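Local coordinates for protein alpha-11 giardin (Giardia intestinalis, PDB 2II2) that binds calcium as a member of the annexin family, probably binds phosphatidylserine, and may take part in the parasite's attachment and cytoskeletal reorganisation, at residues Ile10-Ala15 and Thr29-Ala34; Glu23-Phe28 and Asp67-Gly72; Asp74-Ala79 and Thr260-Asp265; Glu254-Ile259 and Val296-Ala301. All coordinates share one frame; numbering follows the deposited sequence. Where two conformers were deposited one is given.

Contact 1. Residues Ile10-Ala15 and Thr29-Ala34; sequences IPEVKA and TSRWSA
Glu12 and Arg31 reach for each other from opposite directions and join in a two-pronged salt bridge. Arg31 NH1 donates to Glu12 OE1 at 2.8 Å, nearly straight at 165°. It meets that oxygen on its syn side, tilted out of the carboxylate plane. The second prong runs from Arg31 NH2 to Glu12 OE2. Its modelled length of 2.4 Å is very short, and the exact value is doubtful. Glu12 CD lies at the guanidinium edge and in its plane, yet the two flat groups are twisted by 35°. Glu12 spans the gap with a stretched chain, its CG opposite the backbone N (chi1 -180°).

The setting is an all-helical annexin fold. Residues 10-15 lie on helix 9-18. Residues 29-34 link helix 22-29 to helix 34-48, through a type I turn from Thr29 to Trp32 and an N-cap at Ser33.

The bridge is on the outer, loose side: Arg31 is exposed and Glu12 partly so, and the segments bury little of each other. Packing is tighter beneath. Val13 CB presses on Phe28 CZ of helix 22-29 at 3.5 Å. Glu12 OE1 also lies 3.6 Å from Phe28 CE1. On the loop, Arg31 CB sits 3.6 Å above the Trp32 ring plane, offset toward the rim.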
loop_
_atom_site.group_PDB
_atom_site.type_symbol
_atom_site.label_atom_id
_atom_site.label_comp_id
_atom_site.label_asym_id
_atom_site.label_seq_id
_atom_site.Cartn_x
_atom_site.Cartn_y
_atom_site.Cartn_z
ATOM N N ILE A 10 -18.561 21.642 -9.202
ATOM C CA ILE A 10 -18.434 20.898 -10.458
ATOM C C ILE A 10 -17.809 21.735 -11.579
ATOM O O ILE A 10 -16.791 21.332 -12.140
ATOM C CB ILE A 10 -19.787 20.274 -10.851
ATOM C CG1 ILE A 10 -20.059 19.079 -9.936
ATOM C CG2 ILE A 10 -19.812 19.815 -12.277
ATOM C CD1 ILE A 10 -21.477 18.641 -9.899
ATOM N N PRO A 11 -18.398 22.905 -11.896
ATOM C CA PRO A 11 -17.722 23.739 -12.897
ATOM C C PRO A 11 -16.324 24.204 -12.455
ATOM O O PRO A 11 -15.428 24.383 -13.282
ATOM C CB PRO A 11 -18.693 24.930 -13.092
ATOM C CG PRO A 11 -19.628 24.869 -11.992
ATOM C CD PRO A 11 -19.689 23.478 -11.466
ATOM N N GLU A 12 -16.157 24.422 -11.154
ATOM C CA GLU A 12 -14.860 24.835 -10.605
ATOM C C GLU A 12 -13.770 23.818 -10.942
ATOM O O GLU A 12 -12.709 24.176 -11.487
ATOM C CB GLU A 12 -14.970 25.027 -9.090
ATOM C CG GLU A 12 -13.680 25.468 -8.407
ATOM C CD GLU A 12 -13.796 25.548 -6.902
ATOM O OE1 GLU A 12 -14.782 25.054 -6.312
ATOM O OE2 GLU A 12 -12.859 26.105 -6.294
ATOM N N VAL A 13 -14.028 22.554 -10.637
ATOM C CA VAL A 13 -13.015 21.549 -10.912
ATOM C C VAL A 13 -12.885 21.208 -12.404
ATOM O O VAL A 13 -11.807 20.866 -12.864
ATOM C CB VAL A 13 -13.172 20.265 -10.059
ATOM C CG1 VAL A 13 -14.422 19.443 -10.468
ATOM C CG2 VAL A 13 -11.914 19.413 -10.112
ATOM N N LYS A 14 -13.983 21.337 -13.158
ATOM C CA LYS A 14 -13.885 21.100 -14.592
ATOM C C LYS A 14 -12.899 22.102 -15.184
ATOM O O LYS A 14 -12.041 21.753 -16.005
ATOM C CB LYS A 14 -15.265 21.189 -15.252
ATOM C CG LYS A 14 -15.260 20.838 -16.722
ATOM C CD LYS A 14 -16.686 20.761 -17.248
ATOM C CE LYS A 14 -16.791 20.267 -18.677
ATOM N NZ LYS A 14 -16.361 21.308 -19.663
ATOM N N ALA A 15 -12.996 23.358 -14.727
ATOM C CA ALA A 15 -12.098 24.392 -15.215
ATOM C C ALA A 15 -10.640 24.168 -14.782
ATOM O O ALA A 15 -9.699 24.420 -15.558
ATOM C CB ALA A 15 -12.581 25.764 -14.779
ATOM N N THR A 29 -9.000 19.382 -3.991
ATOM C CA THR A 29 -9.202 18.037 -3.479
ATOM C C THR A 29 -9.238 18.028 -1.958
ATOM O O THR A 29 -9.957 17.234 -1.369
ATOM C CB THR A 29 -8.148 17.090 -4.041
ATOM O OG1 THR A 29 -8.286 17.053 -5.467
ATOM C CG2 THR A 29 -8.310 15.675 -3.506
ATOM N N SER A 30 -8.485 18.939 -1.341
ATOM C CA SER A 30 -8.371 18.990 0.119
ATOM C C SER A 30 -9.704 19.264 0.829
ATOM O O SER A 30 -9.846 19.018 2.047
ATOM C CB SER A 30 -7.357 20.071 0.528
ATOM O OG SER A 30 -7.953 21.365 0.495
ATOM N N ARG A 31 -10.703 19.755 0.097
ATOM C CA ARG A 31 -11.943 20.196 0.712
ATOM C C ARG A 31 -12.869 19.087 1.138
ATOM O O ARG A 31 -13.760 19.337 1.945
ATOM C CB ARG A 31 -12.715 21.086 -0.266
ATOM C CG ARG A 31 -12.031 22.347 -0.622
ATOM C CD ARG A 31 -12.993 23.211 -1.386
ATOM N NE ARG A 31 -12.246 23.989 -2.345
ATOM C CZ ARG A 31 -12.760 24.464 -3.462
ATOM N NH1 ARG A 31 -14.047 24.244 -3.746
ATOM N NH2 ARG A 31 -11.985 25.160 -4.278
ATOM N N TRP A 32 -12.662 17.882 0.611
ATOM C CA TRP A 32 -13.702 16.855 0.618
ATOM C C TRP A 32 -13.380 15.601 1.423
ATOM O O TRP A 32 -12.291 15.047 1.310
ATOM C CB TRP A 32 -14.015 16.446 -0.825
ATOM C CG TRP A 32 -14.144 17.619 -1.753
ATOM C CD1 TRP A 32 -13.204 18.081 -2.638
ATOM C CD2 TRP A 32 -15.271 18.503 -1.876
ATOM N NE1 TRP A 32 -13.673 19.191 -3.295
ATOM C CE2 TRP A 32 -14.937 19.474 -2.846
ATOM C CE3 TRP A 32 -16.523 18.584 -1.243
ATOM C CZ2 TRP A 32 -15.818 20.495 -3.216
ATOM C CZ3 TRP A 32 -17.407 19.597 -1.629
ATOM C CH2 TRP A 32 -17.051 20.533 -2.602
ATOM N N SER A 33 -14.364 15.125 2.194
ATOM C CA SER A 33 -14.261 13.815 2.845
ATOM C C SER A 33 -14.361 12.676 1.811
ATOM O O SER A 33 -14.731 12.921 0.652
ATOM C CB SER A 33 -15.370 13.663 3.865
ATOM O OG SER A 33 -16.607 13.551 3.197
ATOM N N ALA A 34 -14.066 11.435 2.217
ATOM C CA ALA A 34 -14.253 10.291 1.322
ATOM C C ALA A 34 -15.700 10.210 0.823
ATOM O O ALA A 34 -15.935 10.038 -0.375
ATOM C CB ALA A 34 -13.845 9.004 1.995
#

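Contact 2. Residues Glu23-Phe28 and Asp67-Gly72; sequences EELVTF and DVMALG
Met69 carries one side of this contact, and Leu25 and Val26 carry the other. All three are buried.

The first kind of interaction is apolar contact between side chains. Leu25 and Met69 meet tip to tip. Leu25 CG lies 4.0 Å from Met69 CE, and Leu25 CD2 lies 4.0 Å from Met69 CG; both Leu25 atoms also touch Met69 SD. Val26 meets Met69 differently: the two chains cross at about a right angle, and Val26 CG2 is 3.9 Å from Met69 CE. The bend of Met69 at chi2 (-67°) helps bring its methyl group to the helix of Leu25 and Val26.

The second kind is methyl against backbone. Met69 CE is 3.8 Å from Val26 CA and 3.9 Å from Leu25 O. That oxygen accepts a hydrogen bond from Thr29 OG1, and Met69 CE also touches Thr29 OG1 at 3.8 Å.

No hydrogen bond joins the two segments; just beyond them, Thr29 OG1 and Trp73 NE1 link the same two helices. Within the segments, Phe28 N binds Glu24 O and Gly72 N binds Val68 O. The nearest CA atoms, of Val26 and Met69, are 8.5 Å apart, a gap the methionine spans.

Leu56 of helix 52-59 touches both Leu25 and Met69. The arrangement is a buried helix-helix contact of the annexin fold, beside a calcium site that includes Ile60 and Glu66; calcium is seen there in another structure of this protein but is absent here.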
loop_
_atom_site.group_PDB
_atom_site.type_symbol
_atom_site.label_atom_id
_atom_site.label_comp_id
_atom_site.label_asym_id
_atom_site.label_seq_id
_atom_site.Cartn_x
_atom_site.Cartn_y
_atom_site.Cartn_z
ATOM N N GLU A 23 -1.611 22.491 -9.288
ATOM C CA GLU A 23 -1.529 23.152 -7.991
ATOM C C GLU A 23 -2.929 23.346 -7.405
ATOM O O GLU A 23 -3.197 22.973 -6.262
ATOM C CB GLU A 23 -0.807 24.501 -8.118
ATOM C CG GLU A 23 0.675 24.397 -8.446
ATOM C CD GLU A 23 1.347 25.749 -8.685
ATOM O OE1 GLU A 23 0.652 26.722 -9.042
ATOM O OE2 GLU A 23 2.584 25.835 -8.516
ATOM N N GLU A 24 -3.832 23.914 -8.203
ATOM C CA GLU A 24 -5.181 24.148 -7.737
ATOM C C GLU A 24 -5.969 22.850 -7.548
ATOM O O GLU A 24 -6.890 22.799 -6.727
ATOM C CB GLU A 24 -5.917 25.117 -8.654
ATOM C CG GLU A 24 -6.994 25.802 -7.874
ATOM C CD GLU A 24 -7.657 26.940 -8.601
ATOM O OE1 GLU A 24 -7.120 27.437 -9.634
ATOM O OE2 GLU A 24 -8.740 27.323 -8.122
ATOM N N LEU A 25 -5.635 21.805 -8.307
ATOM C CA LEU A 25 -6.312 20.538 -8.101
ATOM C C LEU A 25 -6.036 19.994 -6.706
ATOM O O LEU A 25 -6.917 19.390 -6.078
ATOM C CB LEU A 25 -5.954 19.540 -9.194
ATOM C CG LEU A 25 -6.631 18.173 -9.113
ATOM C CD1 LEU A 25 -8.151 18.309 -9.206
ATOM C CD2 LEU A 25 -6.107 17.231 -10.170
ATOM N N VAL A 26 -4.817 20.207 -6.228
ATOM C CA VAL A 26 -4.485 19.774 -4.862
ATOM C C VAL A 26 -5.354 20.474 -3.817
ATOM O O VAL A 26 -5.951 19.828 -2.956
ATOM C CB VAL A 26 -3.000 20.000 -4.550
ATOM C CG1 VAL A 26 -2.649 19.716 -3.110
ATOM C CG2 VAL A 26 -2.117 19.137 -5.457
ATOM N N THR A 27 -5.418 21.793 -3.897
ATOM C CA THR A 27 -6.192 22.535 -2.911
ATOM C C THR A 27 -7.689 22.235 -3.028
ATOM O O THR A 27 -8.394 22.147 -2.015
ATOM C CB THR A 27 -5.892 24.036 -2.991
ATOM O OG1 THR A 27 -6.267 24.530 -4.271
ATOM C CG2 THR A 27 -4.426 24.276 -2.779
ATOM N N PHE A 28 -8.180 22.086 -4.257
ATOM C CA PHE A 28 -9.572 21.691 -4.449
ATOM C C PHE A 28 -9.891 20.349 -3.773
ATOM O O PHE A 28 -10.906 20.179 -3.078
ATOM C CB PHE A 28 -9.923 21.637 -5.944
ATOM C CG PHE A 28 -11.334 21.183 -6.201
ATOM C CD1 PHE A 28 -12.389 22.099 -6.225
ATOM C CD2 PHE A 28 -11.620 19.848 -6.383
ATOM C CE1 PHE A 28 -13.690 21.671 -6.450
ATOM C CE2 PHE A 28 -12.912 19.403 -6.581
ATOM C CZ PHE A 28 -13.947 20.326 -6.615
ATOM N N ASP A 67 -1.294 9.464 -10.768
ATOM C CA ASP A 67 -1.585 8.237 -10.035
ATOM C C ASP A 67 -2.186 8.537 -8.669
ATOM O O ASP A 67 -3.161 7.932 -8.282
ATOM C CB ASP A 67 -0.320 7.415 -9.773
ATOM C CG ASP A 67 0.209 6.695 -10.983
ATOM O OD1 ASP A 67 -0.493 6.601 -12.009
ATOM O OD2 ASP A 67 1.365 6.218 -10.887
ATOM N N VAL A 68 -1.553 9.438 -7.909
ATOM C CA VAL A 68 -2.035 9.697 -6.554
ATOM C C VAL A 68 -3.428 10.315 -6.588
ATOM O O VAL A 68 -4.294 10.013 -5.760
ATOM C CB VAL A 68 -1.022 10.523 -5.709
ATOM C CG1 VAL A 68 -0.986 11.987 -6.113
ATOM C CG2 VAL A 68 -1.382 10.388 -4.235
ATOM N N MET A 69 -3.672 11.171 -7.571
ATOM C CA MET A 69 -4.986 11.789 -7.717
ATOM C C MET A 69 -6.060 10.789 -8.168
ATOM O O MET A 69 -7.194 10.760 -7.623
ATOM C CB MET A 69 -4.907 12.965 -8.696
ATOM C CG MET A 69 -4.375 14.233 -8.116
ATOM S SD MET A 69 -5.564 14.860 -6.901
ATOM C CE MET A 69 -4.674 16.252 -6.198
ATOM N N ALA A 70 -5.721 9.969 -9.168
ATOM C CA ALA A 70 -6.679 8.992 -9.667
ATOM C C ALA A 70 -7.020 7.923 -8.647
ATOM O O ALA A 70 -8.170 7.502 -8.567
ATOM C CB ALA A 70 -6.203 8.359 -10.965
ATOM N N LEU A 71 -6.012 7.488 -7.884
ATOM C CA LEU A 71 -6.273 6.534 -6.821
ATOM C C LEU A 71 -7.010 7.188 -5.656
ATOM O O LEU A 71 -8.004 6.639 -5.155
ATOM C CB LEU A 71 -4.965 5.899 -6.333
ATOM C CG LEU A 71 -4.245 4.945 -7.288
ATOM C CD1 LEU A 71 -2.921 4.520 -6.678
ATOM C CD2 LEU A 71 -5.098 3.707 -7.657
ATOM N N GLY A 72 -6.547 8.369 -5.250
ATOM C CA GLY A 72 -7.125 9.051 -4.095
ATOM C C GLY A 72 -8.583 9.462 -4.319
ATOM O O GLY A 72 -9.386 9.414 -3.388
#

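Contact 3. Residues Asp74-Ala79 and Thr260-Asp265; sequences DCNISA and TGLFHD. With SO4 (sulfate ion), chain B.
Asn76 faces the carbonyl end of another helix, and a water links its side chain to Gly261 O. The amide nitrogen ND2 of Asn76 donates to the water at 2.9 Å, and the water in turn reaches Gly261 O at 2.8 Å. Asn76 ND2 is also 2.8 Å from Leu262 O. In this all-helical annexin fold the contact sets the first turn of helix 76-89 against the last turns of helix 249-263, far away in sequence.

With CG of Asn76 opposite the backbone N (chi1 -176°), the amide is carried toward helix 249-263. Asn76 OD1 accepts a hydrogen bond from Arg80 NE, one turn on, which is consistent with ND2 being the end that faces the carbonyls.

The apolar part is small. Ala79 CB meets Leu262 CD2 at 3.8 Å, on the same face of the helix as Asn76. Leu262 CB also lies over the centre of the Phe263 ring.

Asp74 precedes the helix, and its OD2 is bonded by Ser78 OG. Asp265 forms a salt bridge with Arg37 of helix 34-48.

A sulfate, probably from the crystallisation liquor, sits at the start of helix 76-89, where the helix dipole would suit an anion. Asn76 N donates to sulfate O3 at 2.9 Å with an angle of 157°.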
loop_
_atom_site.group_PDB
_atom_site.type_symbol
_atom_site.label_atom_id
_atom_site.label_comp_id
_atom_site.label_asym_id
_atom_site.label_seq_id
_atom_site.Cartn_x
_atom_site.Cartn_y
_atom_site.Cartn_z
ATOM N N ASP A 74 -10.766 7.842 -6.176
ATOM C CA ASP A 74 -11.628 6.675 -6.386
ATOM C C ASP A 74 -12.107 6.103 -5.046
ATOM O O ASP A 74 -11.596 6.463 -3.978
ATOM C CB ASP A 74 -10.817 5.593 -7.128
ATOM C CG ASP A 74 -11.689 4.601 -7.907
ATOM O OD1 ASP A 74 -12.937 4.652 -7.816
ATOM O OD2 ASP A 74 -11.077 3.784 -8.633
ATOM N N CYS A 75 -13.083 5.196 -5.114
ATOM C CA CYS A 75 -13.410 4.343 -3.964
ATOM C C CYS A 75 -12.268 3.352 -3.710
ATOM O O CYS A 75 -11.630 2.858 -4.658
ATOM C CB CYS A 75 -14.741 3.628 -4.179
ATOM S SG CYS A 75 -16.123 4.790 -4.134
ATOM N N ASN A 76 -12.004 3.063 -2.433
ATOM C CA ASN A 76 -10.801 2.333 -2.061
ATOM C C ASN A 76 -10.741 0.926 -2.676
ATOM O O ASN A 76 -9.678 0.485 -3.126
ATOM C CB ASN A 76 -10.735 2.275 -0.543
ATOM C CG ASN A 76 -9.492 1.619 -0.056
ATOM O OD1 ASN A 76 -9.493 0.435 0.311
ATOM N ND2 ASN A 76 -8.403 2.373 -0.053
ATOM N N ILE A 77 -11.873 0.214 -2.696
ATOM C CA ILE A 77 -11.839 -1.147 -3.211
ATOM C C ILE A 77 -11.582 -1.139 -4.725
ATOM O O ILE A 77 -10.823 -1.955 -5.226
ATOM C CB ILE A 77 -13.097 -1.957 -2.799
ATOM C CG1 ILE A 77 -13.155 -2.160 -1.273
ATOM C CG2 ILE A 77 -13.142 -3.282 -3.545
ATOM C CD1 ILE A 77 -11.948 -2.918 -0.661
ATOM N N SER A 78 -12.210 -0.210 -5.447
ATOM C CA SER A 78 -11.970 -0.061 -6.874
ATOM C C SER A 78 -10.502 0.245 -7.158
ATOM O O SER A 78 -9.895 -0.341 -8.056
ATOM C CB SER A 78 -12.856 1.052 -7.442
ATOM O OG SER A 78 -12.507 1.374 -8.757
ATOM N N ALA A 79 -9.929 1.122 -6.348
ATOM C CA ALA A 79 -8.514 1.455 -6.467
ATOM C C ALA A 79 -7.654 0.198 -6.299
ATOM O O ALA A 79 -6.718 -0.037 -7.068
ATOM C CB ALA A 79 -8.132 2.511 -5.435
ATOM N N THR A 260 0.049 6.381 -0.679
ATOM C CA THR A 260 -0.759 7.528 -0.292
ATOM C C THR A 260 -2.199 7.398 -0.778
ATOM O O THR A 260 -3.138 7.593 -0.024
ATOM C CB THR A 260 -0.128 8.813 -0.887
ATOM O OG1 THR A 260 1.193 8.984 -0.358
ATOM C CG2 THR A 260 -0.934 10.025 -0.571
ATOM N N GLY A 261 -2.372 7.089 -2.063
ATOM C CA GLY A 261 -3.707 6.996 -2.621
ATOM C C GLY A 261 -4.571 5.960 -1.924
ATOM O O GLY A 261 -5.760 6.193 -1.667
ATOM N N LEU A 262 -3.981 4.802 -1.654
ATOM C CA LEU A 262 -4.731 3.730 -1.006
ATOM C C LEU A 262 -5.027 3.930 0.498
ATOM O O LEU A 262 -6.094 3.543 0.991
ATOM C CB LEU A 262 -4.034 2.380 -1.170
ATOM C CG LEU A 262 -3.899 1.826 -2.591
ATOM C CD1 LEU A 262 -3.094 0.522 -2.582
ATOM C CD2 LEU A 262 -5.304 1.555 -3.131
ATOM N N PHE A 263 -4.048 4.504 1.220
ATOM C CA PHE A 263 -4.085 4.380 2.672
ATOM C C PHE A 263 -4.156 5.686 3.445
ATOM O O PHE A 263 -4.231 5.631 4.682
ATOM C CB PHE A 263 -2.891 3.569 3.143
ATOM C CG PHE A 263 -2.790 2.210 2.512
ATOM C CD1 PHE A 263 -3.849 1.309 2.577
ATOM C CD2 PHE A 263 -1.622 1.826 1.838
ATOM C CE1 PHE A 263 -3.749 0.060 1.981
ATOM C CE2 PHE A 263 -1.520 0.563 1.259
ATOM C CZ PHE A 263 -2.576 -0.315 1.328
ATOM N N HIS A 264 -4.201 6.821 2.742
ATOM C CA HIS A 264 -4.132 8.100 3.466
ATOM C C HIS A 264 -5.286 8.299 4.455
ATOM O O HIS A 264 -5.109 8.963 5.475
ATOM C CB HIS A 264 -4.064 9.299 2.500
ATOM C CG HIS A 264 -5.332 9.503 1.754
ATOM N ND1 HIS A 264 -6.230 10.493 2.085
ATOM C CD2 HIS A 264 -5.910 8.773 0.767
ATOM C CE1 HIS A 264 -7.288 10.398 1.297
ATOM N NE2 HIS A 264 -7.142 9.338 0.513
ATOM N N ASP A 265 -6.475 7.783 4.130
ATOM C CA ASP A 265 -7.584 7.868 5.080
ATOM C C ASP A 265 -7.605 6.675 6.026
ATOM O O ASP A 265 -7.723 6.828 7.252
ATOM C CB ASP A 265 -8.984 7.926 4.408
ATOM C CG ASP A 265 -9.278 9.248 3.729
ATOM O OD1 ASP A 265 -8.992 10.338 4.284
ATOM O OD2 ASP A 265 -9.852 9.201 2.624
HETATM S S SO4 B . -14.932 4.499 -0.117
HETATM O O1 SO4 B . -15.092 4.372 1.331
HETATM O O2 SO4 B . -15.654 5.687 -0.565
HETATM O O3 SO4 B . -13.516 4.566 -0.496
HETATM O O4 SO4 B . -15.543 3.328 -0.757
HETATM O O HOH W 1 -8.284 5.203 -0.824
#

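Contact 4. Residues Glu254-Ile259 and Val296-Ala301; sequences EQAARI and VNFRDA
Ala257 and Phe298 are the closest residues by backbone, with 7.9 Å between their CA atoms. Residues 254-259 are helical throughout, within helix 249-263. Arg258 N binds Glu254 O and Ile259 N binds Gln255 O. Residues 296-301 come in from a loop and turn helical at Phe298. Ala301 N bonds to Asn297 O, so the first turn is closed just where the phenyl group leaves the chain.

That group does all the reaching. Phe298 puts its CG opposite the backbone N (chi1 174°), and the ring extends straight to helix 249-263. It lands on two alanines. CZ of Phe298 is 3.7 Å from Ala256 CB and 3.6 Å from Ala257 N. CE1 of Phe298 is 3.6 Å from Ala257 CA and 3.7 Å from Ala257 CB. The ring therefore rests on backbone as well as on methyl groups, and its approach is oblique. The small alanines let the far end of the ring come right up to the helix backbone. No hydrogen bond crosses.

The surroundings are mostly apolar. Phe288 meets the Phe298 ring edge-to-face and also touches Ala256, while Val68 of helix 64-73 packs on Ala257 and Phe298. On the far side of helix 249-263, Arg258 turns away to form a salt bridge with Asp99 of helix 94-102.

The arrangement is a buried helix-helix contact of the annexin fold, made by one phenylalanine ring against two alanines. It joins helix 298-306 to helix 249-263 within the annexin domain.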
loop_
_atom_site.group_PDB
_atom_site.type_symbol
_atom_site.label_atom_id
_atom_site.label_comp_id
_atom_site.label_asym_id
_atom_site.label_seq_id
_atom_site.Cartn_x
_atom_site.Cartn_y
_atom_site.Cartn_z
ATOM N N GLU A 254 6.382 6.377 -7.690
ATOM C CA GLU A 254 5.320 5.422 -7.986
ATOM C C GLU A 254 4.782 4.766 -6.720
ATOM O O GLU A 254 3.564 4.683 -6.503
ATOM C CB GLU A 254 5.878 4.365 -8.928
ATOM C CG GLU A 254 5.015 3.224 -9.261
ATOM C CD GLU A 254 5.772 2.134 -10.006
ATOM O OE1 GLU A 254 7.020 2.007 -9.857
ATOM O OE2 GLU A 254 5.095 1.378 -10.733
ATOM N N GLN A 255 5.689 4.261 -5.901
ATOM C CA GLN A 255 5.309 3.595 -4.648
ATOM C C GLN A 255 4.640 4.576 -3.690
ATOM O O GLN A 255 3.563 4.284 -3.107
ATOM C CB GLN A 255 6.539 2.978 -3.992
ATOM C CG GLN A 255 7.131 1.846 -4.787
ATOM C CD GLN A 255 8.502 1.475 -4.290
ATOM O OE1 GLN A 255 8.797 1.603 -3.092
ATOM N NE2 GLN A 255 9.307 0.914 -5.172
ATOM N N ALA A 256 5.219 5.766 -3.531
ATOM C CA ALA A 256 4.650 6.732 -2.612
ATOM C C ALA A 256 3.241 7.154 -3.057
ATOM O O ALA A 256 2.363 7.368 -2.229
ATOM C CB ALA A 256 5.563 7.918 -2.471
ATOM N N ALA A 257 3.049 7.308 -4.374
ATOM C CA ALA A 257 1.742 7.671 -4.911
ATOM C C ALA A 257 0.708 6.595 -4.579
ATOM O O ALA A 257 -0.412 6.906 -4.155
ATOM C CB ALA A 257 1.830 7.903 -6.409
ATOM N N ARG A 258 1.069 5.327 -4.770
ATOM C CA ARG A 258 0.130 4.247 -4.490
ATOM C C ARG A 258 -0.222 4.125 -3.012
ATOM O O ARG A 258 -1.395 4.006 -2.653
ATOM C CB ARG A 258 0.703 2.945 -5.013
ATOM C CG ARG A 258 -0.144 1.743 -4.697
ATOM C CD ARG A 258 0.448 0.434 -5.206
ATOM N NE ARG A 258 1.734 0.103 -4.601
ATOM C CZ ARG A 258 2.895 0.077 -5.241
ATOM N NH1 ARG A 258 3.013 0.448 -6.522
ATOM N NH2 ARG A 258 3.961 -0.308 -4.574
ATOM N N ILE A 259 0.812 4.123 -2.170
ATOM C CA ILE A 259 0.625 4.012 -0.731
ATOM C C ILE A 259 -0.249 5.164 -0.230
ATOM O O ILE A 259 -1.178 4.957 0.571
ATOM C CB ILE A 259 1.986 3.970 -0.035
ATOM C CG1 ILE A 259 2.744 2.710 -0.431
ATOM C CG2 ILE A 259 1.812 4.073 1.475
ATOM C CD1 ILE A 259 4.251 2.802 -0.237
ATOM N N VAL A 296 6.617 17.168 -10.267
ATOM C CA VAL A 296 6.857 18.423 -9.551
ATOM C C VAL A 296 5.799 18.741 -8.484
ATOM O O VAL A 296 6.141 19.294 -7.424
ATOM C CB VAL A 296 7.061 19.601 -10.513
ATOM C CG1 VAL A 296 5.802 19.894 -11.282
ATOM C CG2 VAL A 296 7.520 20.837 -9.744
ATOM N N ASN A 297 4.537 18.394 -8.754
ATOM C CA ASN A 297 3.466 18.666 -7.800
ATOM C C ASN A 297 3.092 17.504 -6.900
ATOM O O ASN A 297 2.158 17.608 -6.096
ATOM C CB ASN A 297 2.234 19.221 -8.517
ATOM C CG ASN A 297 2.531 20.565 -9.144
ATOM O OD1 ASN A 297 2.890 21.509 -8.442
ATOM N ND2 ASN A 297 2.382 20.665 -10.443
ATOM N N PHE A 298 3.811 16.387 -7.024
ATOM C CA PHE A 298 3.520 15.210 -6.212
ATOM C C PHE A 298 3.672 15.499 -4.726
ATOM O O PHE A 298 2.823 15.089 -3.929
ATOM C CB PHE A 298 4.411 14.008 -6.589
ATOM C CG PHE A 298 4.191 12.853 -5.659
ATOM C CD1 PHE A 298 2.991 12.122 -5.705
ATOM C CD2 PHE A 298 5.091 12.569 -4.648
ATOM C CE1 PHE A 298 2.738 11.120 -4.809
ATOM C CE2 PHE A 298 4.834 11.550 -3.726
ATOM C CZ PHE A 298 3.647 10.848 -3.809
ATOM N N ARG A 299 4.762 16.174 -4.334
ATOM C CA ARG A 299 4.985 16.457 -2.909
ATOM C C ARG A 299 3.778 17.133 -2.262
ATOM O O ARG A 299 3.338 16.746 -1.170
ATOM C CB ARG A 299 6.251 17.306 -2.758
ATOM C CG ARG A 299 6.584 17.820 -1.365
ATOM C CD ARG A 299 7.797 18.756 -1.438
ATOM N NE ARG A 299 7.459 20.038 -2.049
ATOM C CZ ARG A 299 7.788 20.400 -3.283
ATOM N NH1 ARG A 299 8.505 19.594 -4.065
ATOM N NH2 ARG A 299 7.425 21.596 -3.748
ATOM N N ASP A 300 3.257 18.159 -2.921
ATOM C CA ASP A 300 2.126 18.877 -2.383
ATOM C C ASP A 300 0.853 18.040 -2.340
ATOM O O ASP A 300 0.093 18.108 -1.370
ATOM C CB ASP A 300 1.906 20.164 -3.171
ATOM C CG ASP A 300 2.975 21.208 -2.877
ATOM O OD1 ASP A 300 3.519 21.239 -1.750
ATOM O OD2 ASP A 300 3.291 21.997 -3.785
ATOM N N ALA A 301 0.646 17.219 -3.361
ATOM C CA ALA A 301 -0.477 16.292 -3.332
ATOM C C ALA A 301 -0.355 15.320 -2.166
ATOM O O ALA A 301 -1.346 15.028 -1.494
ATOM C CB ALA A 301 -0.568 15.528 -4.641
#

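Overall arrangement
Contacts 1 and 2 alternate along the chain and both involve the region of helix 22-29; their centres are 9 Å apart. Contact 2 is the hub. Its centre is 12 Å from that of contact 3 and 10 Å from that of contact 4, and it touches both. Val68 CG2, for example, packs on Thr260 CG2 at 3.7 Å. Contacts 3 and 4 share helix 249-263, their segments adjoining at Ile259 and Thr260, and they too alternate along the chain. Thus early helices 22-29, 64-73 and 76-89 pack with the late helices 249-263 and 298-306. The two ends of the annexin chain are drawn together, while contact 1 lies outermost.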